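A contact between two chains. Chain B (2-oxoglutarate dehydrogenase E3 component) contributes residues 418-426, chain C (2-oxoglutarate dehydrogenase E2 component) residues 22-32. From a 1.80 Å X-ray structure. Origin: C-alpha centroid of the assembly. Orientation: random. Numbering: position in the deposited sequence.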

# COMPACT_ATOMS: atom_id res chain seq x y z
N LEU B 418 -11.27 -9.44 -1.79
CA LEU B 418 -12.48 -9.97 -1.17
C LEU B 418 -13.72 -9.39 -1.85
O LEU B 418 -14.72 -10.08 -2.04
CB LEU B 418 -12.49 -9.64 0.33
CG LEU B 418 -11.62 -10.59 1.16
CD1 LEU B 418 -11.28 -9.98 2.51
CD2 LEU B 418 -12.36 -11.90 1.34
N PHE B 419 -13.64 -8.12 -2.24
CA PHE B 419 -14.76 -7.46 -2.91
C PHE B 419 -15.07 -8.17 -4.22
O PHE B 419 -16.23 -8.27 -4.63
CB PHE B 419 -14.41 -5.99 -3.19
CG PHE B 419 -15.58 -5.16 -3.65
CD1 PHE B 419 -16.71 -5.03 -2.85
CD2 PHE B 419 -15.54 -4.48 -4.86
CE1 PHE B 419 -17.79 -4.25 -3.25
CE2 PHE B 419 -16.61 -3.69 -5.28
CZ PHE B 419 -17.74 -3.57 -4.47
N PHE B 420 -14.02 -8.67 -4.88
CA PHE B 420 -14.18 -9.37 -6.15
C PHE B 420 -14.35 -10.89 -5.97
O PHE B 420 -14.31 -11.64 -6.94
CB PHE B 420 -12.98 -9.10 -7.07
CG PHE B 420 -12.83 -7.65 -7.48
CD1 PHE B 420 -13.90 -6.76 -7.37
CD2 PHE B 420 -11.63 -7.18 -8.00
CE1 PHE B 420 -13.77 -5.44 -7.79
CE2 PHE B 420 -11.50 -5.86 -8.42
CZ PHE B 420 -12.57 -4.99 -8.32
N LYS B 421 -14.53 -11.32 -4.72
CA LYS B 421 -14.70 -12.74 -4.42
C LYS B 421 -13.55 -13.56 -5.00
O LYS B 421 -13.74 -14.67 -5.49
CB LYS B 421 -16.03 -13.25 -4.99
CG LYS B 421 -17.24 -12.45 -4.54
CD LYS B 421 -18.53 -13.02 -5.11
CE LYS B 421 -19.71 -12.10 -4.82
NZ LYS B 421 -19.86 -11.83 -3.37
N ALA B 422 -12.34 -13.00 -4.92
CA ALA B 422 -11.15 -13.65 -5.45
C ALA B 422 -10.71 -14.88 -4.66
O ALA B 422 -11.05 -15.04 -3.49
CB ALA B 422 -10.01 -12.65 -5.53
N SER B 423 -9.94 -15.73 -5.32
CA SER B 423 -9.41 -16.93 -4.69
C SER B 423 -7.97 -16.60 -4.31
O SER B 423 -7.43 -15.59 -4.76
CB SER B 423 -9.40 -18.10 -5.67
OG SER B 423 -8.52 -17.83 -6.74
N ALA B 424 -7.36 -17.44 -3.48
CA ALA B 424 -5.98 -17.21 -3.08
C ALA B 424 -5.10 -17.28 -4.32
O ALA B 424 -4.13 -16.53 -4.45
CB ALA B 424 -5.55 -18.27 -2.07
N GLU B 425 -5.44 -18.17 -5.25
CA GLU B 425 -4.68 -18.30 -6.48
C GLU B 425 -4.74 -17.01 -7.30
O GLU B 425 -3.73 -16.57 -7.85
CB GLU B 425 -5.23 -19.46 -7.33
CG GLU B 425 -4.55 -19.58 -8.68
CD GLU B 425 -5.12 -20.70 -9.53
OE1 GLU B 425 -6.09 -21.36 -9.08
OE2 GLU B 425 -4.60 -20.93 -10.64
N ASP B 426 -5.92 -16.41 -7.38
CA ASP B 426 -6.13 -15.17 -8.12
C ASP B 426 -5.20 -14.07 -7.61
O ASP B 426 -4.53 -13.40 -8.40
CB ASP B 426 -7.58 -14.71 -7.98
CG ASP B 426 -8.54 -15.54 -8.81
OD1 ASP B 426 -9.67 -15.79 -8.34
OD2 ASP B 426 -8.16 -15.92 -9.93
N GLY C 22 -21.10 -17.77 -14.33
CA GLY C 22 -20.37 -16.91 -13.42
C GLY C 22 -21.20 -16.38 -12.26
O GLY C 22 -22.30 -15.86 -12.46
N THR C 23 -20.66 -16.51 -11.05
CA THR C 23 -21.35 -16.03 -9.85
C THR C 23 -20.50 -14.96 -9.18
O THR C 23 -20.81 -14.50 -8.08
CB THR C 23 -21.60 -17.17 -8.84
OG1 THR C 23 -20.34 -17.70 -8.38
CG2 THR C 23 -22.40 -18.29 -9.49
N GLY C 24 -19.42 -14.56 -9.85
CA GLY C 24 -18.55 -13.54 -9.30
C GLY C 24 -19.14 -12.16 -9.50
O GLY C 24 -20.25 -12.03 -10.03
N LEU C 25 -18.42 -11.13 -9.06
CA LEU C 25 -18.90 -9.76 -9.19
C LEU C 25 -19.21 -9.48 -10.66
O LEU C 25 -18.32 -9.54 -11.51
CB LEU C 25 -17.84 -8.77 -8.68
CG LEU C 25 -18.33 -7.37 -8.29
CD1 LEU C 25 -17.17 -6.56 -7.77
CD2 LEU C 25 -18.97 -6.69 -9.48
N GLY C 26 -20.47 -9.18 -10.95
CA GLY C 26 -20.87 -8.91 -12.31
C GLY C 26 -20.80 -10.18 -13.13
O GLY C 26 -21.12 -11.27 -12.64
N GLY C 27 -20.38 -10.06 -14.39
CA GLY C 27 -20.28 -11.23 -15.25
C GLY C 27 -18.88 -11.82 -15.21
O GLY C 27 -18.11 -11.66 -16.16
N ARG C 28 -18.55 -12.49 -14.11
CA ARG C 28 -17.23 -13.10 -13.95
C ARG C 28 -17.35 -14.52 -13.39
O ARG C 28 -18.04 -14.75 -12.40
CB ARG C 28 -16.36 -12.26 -13.02
CG ARG C 28 -16.17 -10.83 -13.47
CD ARG C 28 -15.40 -10.02 -12.44
NE ARG C 28 -15.27 -8.62 -12.83
CZ ARG C 28 -14.67 -7.70 -12.09
NH1 ARG C 28 -14.60 -6.45 -12.52
NH2 ARG C 28 -14.14 -8.02 -10.91
N ILE C 29 -16.65 -15.45 -14.03
CA ILE C 29 -16.67 -16.84 -13.60
C ILE C 29 -15.54 -17.10 -12.60
O ILE C 29 -14.37 -16.93 -12.93
CB ILE C 29 -16.50 -17.81 -14.79
CG1 ILE C 29 -17.68 -17.66 -15.76
CG2 ILE C 29 -16.40 -19.24 -14.30
CD1 ILE C 29 -17.58 -18.53 -16.99
N LEU C 30 -15.91 -17.49 -11.39
CA LEU C 30 -14.93 -17.78 -10.35
C LEU C 30 -14.42 -19.21 -10.55
O LEU C 30 -15.12 -20.05 -11.11
CB LEU C 30 -15.57 -17.65 -8.96
CG LEU C 30 -16.21 -16.30 -8.63
CD1 LEU C 30 -16.87 -16.37 -7.26
CD2 LEU C 30 -15.15 -15.20 -8.65
N LYS C 31 -13.20 -19.48 -10.09
CA LYS C 31 -12.62 -20.81 -10.23
C LYS C 31 -13.49 -21.86 -9.54
O LYS C 31 -13.43 -23.04 -9.88
CB LYS C 31 -11.21 -20.84 -9.65
CG LYS C 31 -11.14 -20.52 -8.17
CD LYS C 31 -9.71 -20.51 -7.66
CE LYS C 31 -9.05 -21.87 -7.74
NZ LYS C 31 -7.70 -21.84 -7.12
N GLU C 32 -14.30 -21.42 -8.58
CA GLU C 32 -15.17 -22.33 -7.86
C GLU C 32 -16.39 -22.67 -8.72
O GLU C 32 -17.05 -23.69 -8.50
CB GLU C 32 -15.63 -21.71 -6.53
CG GLU C 32 -16.51 -20.48 -6.69
CD GLU C 32 -16.89 -19.87 -5.35
OE1 GLU C 32 -17.69 -18.91 -5.34
OE2 GLU C 32 -16.38 -20.34 -4.31
O HOH W 1 -15.33 -11.68 -9.38
O HOH W 2 -11.93 -17.50 -8.59

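The two stretches bury 475 Å² between them, joined by a hydrophobic cluster and a salt bridge, with a water bridge beside each. At the apolar end, C:Leu25 directs its CA-to-CB bond toward chain B, and its extended t,t conformation carries CD1 to two aromatic rings, 3.8 Å from B:Phe419 CE2 and 3.3 Å from B:Phe420 CD1. The two phenylalanines reach this methyl differently: B:Phe419 is a t rotamer whose ring end comes nearer the leucine although CA-to-CB runs sideways, whereas B:Phe420, an m rotamer just past the end of its helix, meets CD1 with its ring edge.

One face of the B:Phe420 ring is left for C:Arg28. With chi1 m and the remaining chi angles near 180°, the arginine chain is stretched, placing its guanidinium over that face, with CZ 4.8 Å from the ring centroid and only 7° off the normal, a cation-pi arrangement. Its NH2 lies 3.7 Å from B:Phe420 CG.

B:Lys421 adopts positive phi, and its aliphatic chain, rather than its charge, makes the contact: CB lies 3.9 Å from C:Leu30 CD1, and CD 4.0 Å from C:Thr23 O. Nearby, water 1 donates to B:Phe420 O (2.6 Å) and accepts from C:Leu25 N (3.2 Å), linking the two backbones.

At the polar end, C:Lys31 combines chi1 p with an m kink at chi3, bringing NZ within 2.6 Å of B:Glu425 OE1 in a hydrogen-bonded salt bridge. The glutamate meets it with chi1 and chi2 both t. On the way, C:Lys31 CD passes 3.1 Å from B:Ser423 OG. That serine, in the p rotamer, caps its helix by accepting from B:Asp426 N (OG to N, 3.0 Å), while B:Asp426 OD1 receives B:Ser423 N at 3.0 Å. Water 2 donates to the same OD1 and accepts from C:Lys31 N, each at 2.8 Å, tying the cap to chain C.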